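PDB 1XI6: extragenic suppressor from Pyrococcus furiosus, which catalyses the magnesium-dependent hydrolysis of fructose 1,6-bisphosphate to fructose 6-phosphate, with weak in vitro activity on inositol 1-phosphate and some other phosphomonoesters. Local coordinates for residues A112-D117 with G214-K219; K12-V17 with K118-I123; R131-I136 with I184-A189. One frame throughout, in Å; residues are numbered along the deposited sequence.

In the fold
Residues 12-17 of helix 11-28 come first and meet residues 118-123, about a hundred residues on, where contact 2 closes. Before that, residues 112-117 have begun contact 1, so the two contacts cross, and the antiparallel neighbours 108-115 and 118-126 carry them side by side in the large mixed sheet. The next strand, 131-136, starts contact 3, which closes at helix 184-193 and lies wholly within the longer loop that contact 1 completes at helix 208-219; contacts 2 and 3 follow in series. Together they clothe the sheet: helix 11-28 packs on one face, while helices 184-193 and 208-219 cover the other.

Contact 1: residues A112-D117 with G214-K219; sequences AVFKKD and GTIIAK
Ala112 and Phe114 receive Ile216 where helix 208-219 packs on strand 108-115, a helix-on-sheet contact within the layered alpha/beta fold of the inositol monophosphatase superfamily. Two residues apart on the strand, Ala112 and Phe114 put their side chains on the same face, and the helix answers with one aliphatic side chain. Ile216 holds CG1 anti to its carbonyl carbon (chi1 -61°) and CD1 anti to CA (chi2 159°), an extended course that brings the terminal methyl to the strand. There CD1 meets the methyl of Ala112 end to end, CB to CD1 3.9 Å. Phe114 comes in from beside it: with CG next to the backbone N (chi1 -64°), the far end of its ring comes close to the helix and crosses the isoleucine obliquely. Everything that touches is apolar and buried. Phe237 meets the Phe114 ring edge-to-face, while Pro119 and Ala122 of the neighbouring strand also pack against Ile216. Ala112 also rests on Ala212 and Ala213 of the same helix, a run of small side chains consistent with close approach. The Ala112 side chain lies about 8 Å from that of Asp92, a probable magnesium ligand by similarity to relatives. The ring's reach ends at CZ of Phe114, 4.1 Å from Ile216 CD1.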
ATOM      1  N   ALA A 112       6.103  -0.939  -5.345  1.00 50.00           N
ATOM      2  CA  ALA A 112       7.053  -1.824  -4.666  1.00 50.00           C
ATOM      3  C   ALA A 112       8.005  -2.439  -5.695  1.00 50.00           C
ATOM      4  O   ALA A 112       7.567  -3.037  -6.671  1.00 50.00           O
ATOM      5  CB  ALA A 112       6.319  -2.902  -3.868  1.00 50.00           C
ATOM      6  N   VAL A 113       9.305  -2.267  -5.471  1.00 50.00           N
ATOM      7  CA  VAL A 113      10.348  -2.653  -6.434  1.00 50.00           C
ATOM      8  C   VAL A 113      11.200  -3.791  -5.888  1.00 50.00           C
ATOM      9  O   VAL A 113      11.860  -3.659  -4.847  1.00 50.00           O
ATOM     10  CB  VAL A 113      11.268  -1.451  -6.792  1.00 50.00           C
ATOM     11  CG1 VAL A 113      12.461  -1.892  -7.638  1.00 50.00           C
ATOM     12  CG2 VAL A 113      10.479  -0.369  -7.510  1.00 50.00           C
ATOM     13  N   PHE A 114      11.181  -4.908  -6.604  1.00 50.00           N
ATOM     14  CA  PHE A 114      11.960  -6.080  -6.222  1.00 50.00           C
ATOM     15  C   PHE A 114      13.124  -6.301  -7.175  1.00 50.00           C
ATOM     16  O   PHE A 114      12.993  -6.117  -8.390  1.00 50.00           O
ATOM     17  CB  PHE A 114      11.077  -7.323  -6.189  1.00 50.00           C
ATOM     18  CG  PHE A 114       9.988  -7.272  -5.161  1.00 50.00           C
ATOM     19  CD1 PHE A 114       8.806  -6.564  -5.402  1.00 50.00           C
ATOM     20  CD2 PHE A 114      10.128  -7.945  -3.954  1.00 50.00           C
ATOM     21  CE1 PHE A 114       7.785  -6.520  -4.445  1.00 50.00           C
ATOM     22  CE2 PHE A 114       9.113  -7.906  -2.993  1.00 50.00           C
ATOM     23  CZ  PHE A 114       7.943  -7.191  -3.241  1.00 50.00           C
ATOM     24  N   LYS A 115      14.263  -6.673  -6.599  1.00 50.00           N
ATOM     25  CA  LYS A 115      15.389  -7.208  -7.351  1.00 50.00           C
ATOM     26  C   LYS A 115      15.366  -8.708  -7.119  1.00 50.00           C
ATOM     27  O   LYS A 115      15.759  -9.188  -6.049  1.00 50.00           O
ATOM     28  CB  LYS A 115      16.704  -6.603  -6.866  1.00 50.00           C
ATOM     29  CG  LYS A 115      17.898  -7.023  -7.684  1.00 50.00           C
ATOM     30  CD  LYS A 115      19.174  -6.414  -7.156  1.00 50.00           C
ATOM     31  CE  LYS A 115      20.154  -6.178  -8.287  1.00 50.00           C
ATOM     32  NZ  LYS A 115      21.560  -6.377  -7.844  1.00 50.00           N
ATOM     33  N   LYS A 116      14.889  -9.439  -8.123  1.00 50.00           N
ATOM     34  CA  LYS A 116      14.636 -10.881  -8.007  1.00 50.00           C
ATOM     35  C   LYS A 116      13.521 -11.124  -6.982  1.00 50.00           C
ATOM     36  O   LYS A 116      12.363 -10.793  -7.256  1.00 50.00           O
ATOM     37  CB  LYS A 116      15.927 -11.683  -7.715  1.00 50.00           C
ATOM     38  CG  LYS A 116      16.918 -11.728  -8.898  1.00 50.00           C
ATOM     39  CD  LYS A 116      18.245 -12.416  -8.558  1.00 50.00           C
ATOM     40  CE  LYS A 116      19.331 -11.414  -8.123  1.00 50.00           C
ATOM     41  NZ  LYS A 116      20.598 -12.082  -7.672  1.00 50.00           N
ATOM     42  N   ASP A 117      13.847 -11.670  -5.814  1.00 50.00           N
ATOM     43  CA  ASP A 117      12.813 -11.966  -4.808  1.00 50.00           C
ATOM     44  C   ASP A 117      12.912 -11.118  -3.528  1.00 50.00           C
ATOM     45  O   ASP A 117      12.028 -11.163  -2.671  1.00 50.00           O
ATOM     46  CB  ASP A 117      12.769 -13.477  -4.490  1.00 50.00           C
ATOM     47  CG  ASP A 117      11.697 -14.229  -5.304  1.00 50.00           C
ATOM     48  OD1 ASP A 117      11.361 -13.803  -6.436  1.00 50.00           O
ATOM     49  OD2 ASP A 117      11.179 -15.260  -4.811  1.00 50.00           O
ATOM     50  N   GLY A 214       2.969  -1.225   1.353  1.00 50.00           N
ATOM     51  CA  GLY A 214       2.609  -0.945   2.736  1.00 50.00           C
ATOM     52  C   GLY A 214       3.202  -1.903   3.752  1.00 50.00           C
ATOM     53  O   GLY A 214       3.492  -1.493   4.878  1.00 50.00           O
ATOM     54  N   THR A 215       3.368  -3.174   3.365  1.00 50.00           N
ATOM     55  CA  THR A 215       4.072  -4.167   4.192  1.00 50.00           C
ATOM     56  C   THR A 215       5.544  -3.796   4.336  1.00 50.00           C
ATOM     57  O   THR A 215       6.079  -3.761   5.443  1.00 50.00           O
ATOM     58  CB  THR A 215       4.002  -5.588   3.596  1.00 50.00           C
ATOM     59  OG1 THR A 215       2.638  -5.995   3.460  1.00 50.00           O
ATOM     60  N   ILE A 216       6.187  -3.512   3.207  1.00 50.00           N
ATOM     61  CA  ILE A 216       7.601  -3.186   3.191  1.00 50.00           C
ATOM     62  C   ILE A 216       7.860  -1.979   4.086  1.00 50.00           C
ATOM     63  O   ILE A 216       8.733  -2.039   4.955  1.00 50.00           O
ATOM     64  CB  ILE A 216       8.124  -2.971   1.754  1.00 50.00           C
ATOM     65  CG1 ILE A 216       7.944  -4.257   0.944  1.00 50.00           C
ATOM     66  CG2 ILE A 216       9.584  -2.529   1.762  1.00 50.00           C
ATOM     67  CD1 ILE A 216       7.942  -4.062  -0.561  1.00 50.00           C
ATOM     68  N   ILE A 217       7.086  -0.909   3.891  1.00 50.00           N
ATOM     69  CA  ILE A 217       7.247   0.337   4.661  1.00 50.00           C
ATOM     70  C   ILE A 217       6.997   0.102   6.160  1.00 50.00           C
ATOM     71  O   ILE A 217       7.781   0.551   6.995  1.00 50.00           O
ATOM     72  CB  ILE A 217       6.389   1.502   4.066  1.00 50.00           C
ATOM     73  CG1 ILE A 217       6.954   1.915   2.694  1.00 50.00           C
ATOM     74  CG2 ILE A 217       6.346   2.701   5.002  1.00 50.00           C
ATOM     75  CD1 ILE A 217       6.002   2.661   1.771  1.00 50.00           C
ATOM     76  N   ALA A 218       5.931  -0.622   6.489  1.00 50.00           N
ATOM     77  CA  ALA A 218       5.597  -0.922   7.880  1.00 50.00           C
ATOM     78  C   ALA A 218       6.637  -1.823   8.548  1.00 50.00           C
ATOM     79  O   ALA A 218       7.045  -1.553   9.685  1.00 50.00           O
ATOM     80  CB  ALA A 218       4.215  -1.531   7.986  1.00 50.00           C
ATOM     81  N   LYS A 219       7.068  -2.879   7.849  1.00 50.00           N
ATOM     82  CA  LYS A 219       8.076  -3.799   8.393  1.00 50.00           C
ATOM     83  C   LYS A 219       9.350  -3.027   8.708  1.00 50.00           C
ATOM     84  O   LYS A 219       9.901  -3.169   9.797  1.00 50.00           O
ATOM     85  CB  LYS A 219       8.354  -4.984   7.454  1.00 50.00           C
TER

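Contact 2: residues K12-V17 with K118-I123; sequences KFWREV and KPIYAI
Trp14 stands level with Tyr121, their CA atoms 7.6 Å apart, where helix 12-17 runs roughly along strand 118-123: the two axes approach to 9.5 Å and their N-to-C directions differ by 29°. The strand is not regular here. Ile120 and Tyr121 both sit across from Val113 in a classic beta bulge, so that two successive side chains point at the helix instead of one. Ile120 takes the indole, crossing Trp14 at about a right angle and setting its CD1 4.0 Å from Trp14 NE1. Tyr121 reaches farther. Its CG is anti to the backbone N (chi1 -162°), and the ring extends across to the helix backbone: CD1 of Tyr121 touches CB of Trp14 at 3.5 Å, and CE1 of Tyr121 lies 3.6 Å from the backbone N of Arg15. The phenol oxygen ends beside Arg15, OH being 3.4 Å from its CA and packed against CB and CG as well. The arginine chain bends at chi3, and its guanidinium plane stands 77° from the tyrosine ring. Both polar ends find the same carboxylate oxygen, Glu134 OE2, which bonds to Tyr121 OH and forms a salt bridge with Arg15 NE. With a phenylalanine in place of Tyr121, Glu134 OE2 would probably lose its hydroxyl partner, and the CB and CG of Arg15 the oxygen they pack on. Glu134 belongs to strand 131-136, whose Phe132 and Ile136 also flank Tyr121, while Val113 of strand 108-115 packs under both Trp14 and Ile120; helix 11-28 thus spans three adjacent strands of the sheet.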
ATOM      1  N   LYS A  12      18.545   5.940  -5.985  1.00 50.00           N
ATOM      2  CA  LYS A  12      18.528   7.219  -6.709  1.00 50.00           C
ATOM      3  C   LYS A  12      17.741   7.138  -8.016  1.00 50.00           C
ATOM      4  O   LYS A  12      17.026   8.083  -8.370  1.00 50.00           O
ATOM      5  CB  LYS A  12      19.964   7.697  -6.978  1.00 50.00           C
ATOM      6  CG  LYS A  12      20.090   9.050  -7.687  1.00 50.00           C
ATOM      7  N   PHE A  13      17.869   6.010  -8.718  1.00 50.00           N
ATOM      8  CA  PHE A  13      17.129   5.791  -9.956  1.00 50.00           C
ATOM      9  C   PHE A  13      15.635   5.615  -9.689  1.00 50.00           C
ATOM     10  O   PHE A  13      14.814   6.263 -10.342  1.00 50.00           O
ATOM     11  CB  PHE A  13      17.692   4.600 -10.751  1.00 50.00           C
ATOM     12  CG  PHE A  13      16.897   4.263 -11.989  1.00 50.00           C
ATOM     13  CD1 PHE A  13      16.031   3.164 -11.999  1.00 50.00           C
ATOM     14  CD2 PHE A  13      17.001   5.043 -13.134  1.00 50.00           C
ATOM     15  CE1 PHE A  13      15.280   2.842 -13.144  1.00 50.00           C
ATOM     16  CE2 PHE A  13      16.257   4.737 -14.282  1.00 50.00           C
ATOM     17  CZ  PHE A  13      15.394   3.629 -14.287  1.00 50.00           C
ATOM     18  N   TRP A  14      15.293   4.749  -8.734  1.00 50.00           N
ATOM     19  CA  TRP A  14      13.890   4.441  -8.452  1.00 50.00           C
ATOM     20  C   TRP A  14      13.152   5.596  -7.794  1.00 50.00           C
ATOM     21  O   TRP A  14      11.991   5.853  -8.124  1.00 50.00           O
ATOM     22  CB  TRP A  14      13.752   3.156  -7.634  1.00 50.00           C
ATOM     23  CG  TRP A  14      14.144   1.959  -8.425  1.00 50.00           C
ATOM     24  CD1 TRP A  14      15.249   1.177  -8.235  1.00 50.00           C
ATOM     25  CD2 TRP A  14      13.456   1.417  -9.562  1.00 50.00           C
ATOM     26  NE1 TRP A  14      15.284   0.174  -9.175  1.00 50.00           N
ATOM     27  CE2 TRP A  14      14.201   0.299 -10.004  1.00 50.00           C
ATOM     28  CE3 TRP A  14      12.279   1.766 -10.247  1.00 50.00           C
ATOM     29  CZ2 TRP A  14      13.810  -0.479 -11.106  1.00 50.00           C
ATOM     30  CZ3 TRP A  14      11.886   0.993 -11.349  1.00 50.00           C
ATOM     31  CH2 TRP A  14      12.654  -0.117 -11.764  1.00 50.00           C
ATOM     32  N   ARG A  15      13.830   6.294  -6.883  1.00 50.00           N
ATOM     33  CA  ARG A  15      13.290   7.511  -6.294  1.00 50.00           C
ATOM     34  C   ARG A  15      12.860   8.473  -7.412  1.00 50.00           C
ATOM     35  O   ARG A  15      11.736   8.966  -7.394  1.00 50.00           O
ATOM     36  CB  ARG A  15      14.297   8.155  -5.334  1.00 50.00           C
ATOM     37  CG  ARG A  15      13.723   9.284  -4.485  1.00 50.00           C
ATOM     38  CD  ARG A  15      14.721   9.847  -3.462  1.00 50.00           C
ATOM     39  NE  ARG A  15      14.978   8.910  -2.364  1.00 50.00           N
ATOM     40  CZ  ARG A  15      16.094   8.192  -2.206  1.00 50.00           C
ATOM     41  NH1 ARG A  15      17.107   8.287  -3.067  1.00 50.00           N
ATOM     42  NH2 ARG A  15      16.200   7.371  -1.172  1.00 50.00           N
ATOM     43  N   GLU A  16      13.739   8.694  -8.394  1.00 50.00           N
ATOM     44  CA  GLU A  16      13.491   9.648  -9.478  1.00 50.00           C
ATOM     45  C   GLU A  16      12.258   9.278 -10.309  1.00 50.00           C
ATOM     46  O   GLU A  16      11.479  10.157 -10.709  1.00 50.00           O
ATOM     47  CB  GLU A  16      14.735   9.802 -10.368  1.00 50.00           C
ATOM     48  N   VAL A  17      12.086   7.980 -10.549  1.00 50.00           N
ATOM     49  CA  VAL A  17      10.952   7.451 -11.315  1.00 50.00           C
ATOM     50  C   VAL A  17       9.639   7.685 -10.553  1.00 50.00           C
ATOM     51  O   VAL A  17       8.629   8.111 -11.142  1.00 50.00           O
ATOM     52  CB  VAL A  17      11.177   5.943 -11.685  1.00 50.00           C
ATOM     53  CG1 VAL A  17       9.873   5.205 -11.964  1.00 50.00           C
ATOM     54  CG2 VAL A  17      12.107   5.831 -12.884  1.00 50.00           C
ATOM     55  N   LYS A 118      13.988 -10.348  -3.402  1.00 50.00           N
ATOM     56  CA  LYS A 118      14.126  -9.419  -2.289  1.00 50.00           C
ATOM     57  C   LYS A 118      13.551  -8.058  -2.692  1.00 50.00           C
ATOM     58  O   LYS A 118      13.864  -7.561  -3.783  1.00 50.00           O
ATOM     59  CB  LYS A 118      15.592  -9.286  -1.856  1.00 50.00           C
ATOM     60  N   PRO A 119      12.684  -7.468  -1.834  1.00 50.00           N
ATOM     61  CA  PRO A 119      12.279  -6.066  -1.967  1.00 50.00           C
ATOM     62  C   PRO A 119      13.457  -5.129  -1.744  1.00 50.00           C
ATOM     63  O   PRO A 119      14.254  -5.362  -0.840  1.00 50.00           O
ATOM     64  CB  PRO A 119      11.253  -5.894  -0.845  1.00 50.00           C
ATOM     65  CG  PRO A 119      11.578  -6.949   0.138  1.00 50.00           C
ATOM     66  CD  PRO A 119      12.012  -8.111  -0.690  1.00 50.00           C
ATOM     67  N   ILE A 120      13.575  -4.092  -2.568  1.00 50.00           N
ATOM     68  CA  ILE A 120      14.667  -3.115  -2.419  1.00 50.00           C
ATOM     69  C   ILE A 120      14.183  -1.674  -2.231  1.00 50.00           C
ATOM     70  O   ILE A 120      14.944  -0.825  -1.773  1.00 50.00           O
ATOM     71  CB  ILE A 120      15.704  -3.167  -3.590  1.00 50.00           C
ATOM     72  CG1 ILE A 120      15.056  -2.844  -4.947  1.00 50.00           C
ATOM     73  CG2 ILE A 120      16.426  -4.519  -3.614  1.00 50.00           C
ATOM     74  CD1 ILE A 120      15.983  -2.092  -5.899  1.00 50.00           C
ATOM     75  N   TYR A 121      12.924  -1.412  -2.590  1.00 50.00           N
ATOM     76  CA  TYR A 121      12.345  -0.069  -2.561  1.00 50.00           C
ATOM     77  C   TYR A 121      10.833  -0.132  -2.635  1.00 50.00           C
ATOM     78  O   TYR A 121      10.264  -0.883  -3.438  1.00 50.00           O
ATOM     79  CB  TYR A 121      12.862   0.764  -3.735  1.00 50.00           C
ATOM     80  CG  TYR A 121      12.687   2.257  -3.588  1.00 50.00           C
ATOM     81  CD1 TYR A 121      12.094   3.002  -4.596  1.00 50.00           C
ATOM     82  CD2 TYR A 121      13.127   2.927  -2.446  1.00 50.00           C
ATOM     83  CE1 TYR A 121      11.942   4.376  -4.483  1.00 50.00           C
ATOM     84  CE2 TYR A 121      12.975   4.307  -2.319  1.00 50.00           C
ATOM     85  CZ  TYR A 121      12.381   5.020  -3.342  1.00 50.00           C
ATOM     86  OH  TYR A 121      12.230   6.376  -3.220  1.00 50.00           O
ATOM     87  N   ALA A 122      10.190   0.657  -1.783  1.00 50.00           N
ATOM     88  CA  ALA A 122       8.744   0.797  -1.802  1.00 50.00           C
ATOM     89  C   ALA A 122       8.399   2.234  -1.465  1.00 50.00           C
ATOM     90  O   ALA A 122       9.061   2.853  -0.640  1.00 50.00           O
ATOM     91  CB  ALA A 122       8.085  -0.173  -0.829  1.00 50.00           C
ATOM     92  N   ILE A 123       7.380   2.763  -2.133  1.00 50.00           N
ATOM     93  CA  ILE A 123       6.872   4.100  -1.839  1.00 50.00           C
ATOM     94  C   ILE A 123       5.352   4.136  -1.709  1.00 50.00           C
ATOM     95  O   ILE A 123       4.639   3.373  -2.358  1.00 50.00           O
ATOM     96  CB  ILE A 123       7.306   5.154  -2.883  1.00 50.00           C
ATOM     97  CG1 ILE A 123       6.714   4.829  -4.256  1.00 50.00           C
ATOM     98  CG2 ILE A 123       8.830   5.264  -2.937  1.00 50.00           C
ATOM     99  CD1 ILE A 123       6.062   6.007  -4.936  1.00 50.00           C
TER

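Contact 3: residues R131-I136 with I184-A189; sequences RFFEGI and IALELA
Phe133 is met by Leu186 and Ala189, three residues apart on one side of helix 184-193, which packs on strand 131-136 between the two sheets of the inositol monophosphatase fold. The helix begins with Ile184, a substrate-binding position by similarity. Leu186 then turns its CD1 branch to the phenylalanine, 4.5 Å from Phe133 CE1, a loose approach oblique to the ring. The backbone N of Leu186 is hydrogen-bonded to Asp95 OD1, a residue that probably binds substrate and magnesium, so this turn probably links the sheet to the active site. Glu187 heads the other way, into the second sheet, where its carboxylate bonds to Ser161 OG and Tyr163 OH. Leu188 packs against helix 208-219, beside Gly214. Ala189 completes the contact. Its methyl lies over one face of the Phe133 ring in a CH-pi contact, CB lying 3.7 Å from the centroid and 1° off the ring normal, almost exactly over the centre. Phe133 places its ring there with CG beside the backbone N (chi1 -63°); Met193, farther along the helix, and Leu143 add to its buried surroundings. The carbonyl of Ala189 also reaches the ring, with O 3.6 Å from Phe133 CE2.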
ATOM      1  N   ARG A 131       2.452  13.578   1.420  1.00 50.00           N
ATOM      2  CA  ARG A 131       3.346  12.747   2.204  1.00 50.00           C
ATOM      3  C   ARG A 131       4.024  11.697   1.356  1.00 50.00           C
ATOM      4  O   ARG A 131       3.367  10.930   0.657  1.00 50.00           O
ATOM      5  CB  ARG A 131       2.589  12.083   3.346  1.00 50.00           C
ATOM      6  CG  ARG A 131       2.345  13.001   4.509  1.00 50.00           C
ATOM      7  CD  ARG A 131       1.888  12.204   5.674  1.00 50.00           C
ATOM      8  NE  ARG A 131       1.371  13.040   6.745  1.00 50.00           N
ATOM      9  CZ  ARG A 131       0.153  12.934   7.259  1.00 50.00           C
ATOM     10  NH1 ARG A 131      -0.210  13.740   8.235  1.00 50.00           N
ATOM     11  NH2 ARG A 131      -0.699  12.024   6.811  1.00 50.00           N
ATOM     12  N   PHE A 132       5.349  11.675   1.439  1.00 50.00           N
ATOM     13  CA  PHE A 132       6.162  10.764   0.656  1.00 50.00           C
ATOM     14  C   PHE A 132       6.782   9.718   1.561  1.00 50.00           C
ATOM     15  O   PHE A 132       7.771   9.975   2.221  1.00 50.00           O
ATOM     16  CB  PHE A 132       7.216  11.555  -0.121  1.00 50.00           C
ATOM     17  CG  PHE A 132       8.048  10.725  -1.055  1.00 50.00           C
ATOM     18  CD1 PHE A 132       7.460   9.820  -1.930  1.00 50.00           C
ATOM     19  CD2 PHE A 132       9.430  10.867  -1.072  1.00 50.00           C
ATOM     20  CE1 PHE A 132       8.236   9.058  -2.792  1.00 50.00           C
ATOM     21  CE2 PHE A 132      10.218  10.115  -1.929  1.00 50.00           C
ATOM     22  CZ  PHE A 132       9.623   9.211  -2.791  1.00 50.00           C
ATOM     23  N   PHE A 133       6.170   8.543   1.597  1.00 50.00           N
ATOM     24  CA  PHE A 133       6.652   7.442   2.423  1.00 50.00           C
ATOM     25  C   PHE A 133       7.627   6.577   1.640  1.00 50.00           C
ATOM     26  O   PHE A 133       7.369   6.208   0.494  1.00 50.00           O
ATOM     27  CB  PHE A 133       5.504   6.555   2.904  1.00 50.00           C
ATOM     28  CG  PHE A 133       4.510   7.246   3.784  1.00 50.00           C
ATOM     29  CD1 PHE A 133       3.368   7.838   3.237  1.00 50.00           C
ATOM     30  CD2 PHE A 133       4.690   7.281   5.168  1.00 50.00           C
ATOM     31  CE1 PHE A 133       2.434   8.474   4.053  1.00 50.00           C
ATOM     32  CE2 PHE A 133       3.763   7.908   5.996  1.00 50.00           C
ATOM     33  CZ  PHE A 133       2.634   8.508   5.442  1.00 50.00           C
ATOM     34  N   GLU A 134       8.743   6.247   2.277  1.00 50.00           N
ATOM     35  CA  GLU A 134       9.752   5.394   1.667  1.00 50.00           C
ATOM     36  C   GLU A 134      10.068   4.188   2.527  1.00 50.00           C
ATOM     37  O   GLU A 134      10.217   4.301   3.734  1.00 50.00           O
ATOM     38  CB  GLU A 134      11.014   6.184   1.370  1.00 50.00           C
ATOM     39  CG  GLU A 134      10.951   6.921   0.059  1.00 50.00           C
ATOM     40  CD  GLU A 134      12.149   7.816  -0.147  1.00 50.00           C
ATOM     41  OE1 GLU A 134      12.287   8.808   0.604  1.00 50.00           O
ATOM     42  OE2 GLU A 134      12.958   7.536  -1.059  1.00 50.00           O
ATOM     43  N   GLY A 135      10.155   3.030   1.889  1.00 50.00           N
ATOM     44  CA  GLY A 135      10.543   1.794   2.558  1.00 50.00           C
ATOM     45  C   GLY A 135      11.776   1.263   1.870  1.00 50.00           C
ATOM     46  O   GLY A 135      11.699   0.793   0.731  1.00 50.00           O
ATOM     47  N   ILE A 136      12.911   1.354   2.562  1.00 50.00           N
ATOM     48  CA  ILE A 136      14.222   1.039   1.992  1.00 50.00           C
ATOM     49  C   ILE A 136      14.932  -0.012   2.867  1.00 50.00           C
ATOM     50  O   ILE A 136      15.535   0.335   3.902  1.00 50.00           O
ATOM     51  CB  ILE A 136      15.086   2.324   1.836  1.00 50.00           C
ATOM     52  CG1 ILE A 136      14.305   3.419   1.084  1.00 50.00           C
ATOM     53  CG2 ILE A 136      16.415   1.997   1.157  1.00 50.00           C
ATOM     54  CD1 ILE A 136      14.892   4.827   1.174  1.00 50.00           C
ATOM     55  N   ILE A 184      -6.147   0.620   2.342  1.00 50.00           N
ATOM     56  CA  ILE A 184      -5.339  -0.210   3.245  1.00 50.00           C
ATOM     57  C   ILE A 184      -3.819  -0.020   3.094  1.00 50.00           C
ATOM     58  O   ILE A 184      -3.076  -0.075   4.085  1.00 50.00           O
ATOM     59  CB  ILE A 184      -5.743  -1.706   3.174  1.00 50.00           C
ATOM     60  CG1 ILE A 184      -5.125  -2.465   4.350  1.00 50.00           C
ATOM     61  CG2 ILE A 184      -5.376  -2.318   1.806  1.00 50.00           C
ATOM     62  CD1 ILE A 184      -5.808  -3.755   4.688  1.00 50.00           C
ATOM     63  N   ALA A 185      -3.372   0.205   1.858  1.00 50.00           N
ATOM     64  CA  ALA A 185      -1.992   0.600   1.579  1.00 50.00           C
ATOM     65  C   ALA A 185      -1.636   1.792   2.460  1.00 50.00           C
ATOM     66  O   ALA A 185      -0.575   1.814   3.084  1.00 50.00           O
ATOM     67  N   LEU A 186      -2.546   2.762   2.528  1.00 50.00           N
ATOM     68  CA  LEU A 186      -2.311   4.004   3.245  1.00 50.00           C
ATOM     69  C   LEU A 186      -2.345   3.820   4.755  1.00 50.00           C
ATOM     70  O   LEU A 186      -1.540   4.412   5.472  1.00 50.00           O
ATOM     71  CB  LEU A 186      -3.305   5.081   2.803  1.00 50.00           C
ATOM     72  CG  LEU A 186      -3.069   6.512   3.284  1.00 50.00           C
ATOM     73  CD1 LEU A 186      -1.660   6.974   2.989  1.00 50.00           C
ATOM     74  CD2 LEU A 186      -4.067   7.436   2.660  1.00 50.00           C
ATOM     75  N   GLU A 187      -3.270   2.999   5.235  1.00 50.00           N
ATOM     76  CA  GLU A 187      -3.395   2.754   6.664  1.00 50.00           C
ATOM     77  C   GLU A 187      -2.133   2.116   7.238  1.00 50.00           C
ATOM     78  O   GLU A 187      -1.701   2.478   8.327  1.00 50.00           O
ATOM     79  CB  GLU A 187      -4.641   1.928   6.943  1.00 50.00           C
ATOM     80  CG  GLU A 187      -5.889   2.786   6.986  1.00 50.00           C
ATOM     81  CD  GLU A 187      -7.131   2.044   6.556  1.00 50.00           C
ATOM     82  OE1 GLU A 187      -7.928   1.625   7.427  1.00 50.00           O
ATOM     83  OE2 GLU A 187      -7.312   1.876   5.338  1.00 50.00           O
ATOM     84  N   LEU A 188      -1.540   1.189   6.487  1.00 50.00           N
ATOM     85  CA  LEU A 188      -0.236   0.610   6.816  1.00 50.00           C
ATOM     86  C   LEU A 188       0.867   1.662   6.942  1.00 50.00           C
ATOM     87  O   LEU A 188       1.742   1.550   7.804  1.00 50.00           O
ATOM     88  CB  LEU A 188       0.169  -0.444   5.777  1.00 50.00           C
ATOM     89  CG  LEU A 188      -0.629  -1.753   5.699  1.00 50.00           C
ATOM     90  CD1 LEU A 188      -0.351  -2.485   4.394  1.00 50.00           C
ATOM     91  CD2 LEU A 188      -0.355  -2.661   6.899  1.00 50.00           C
ATOM     92  N   ALA A 189       0.822   2.682   6.084  1.00 50.00           N
ATOM     93  CA  ALA A 189       1.788   3.785   6.138  1.00 50.00           C
ATOM     94  C   ALA A 189       1.580   4.630   7.388  1.00 50.00           C
ATOM     95  O   ALA A 189       2.534   5.189   7.925  1.00 50.00           O
ATOM     96  CB  ALA A 189       1.721   4.652   4.870  1.00 50.00           C
TER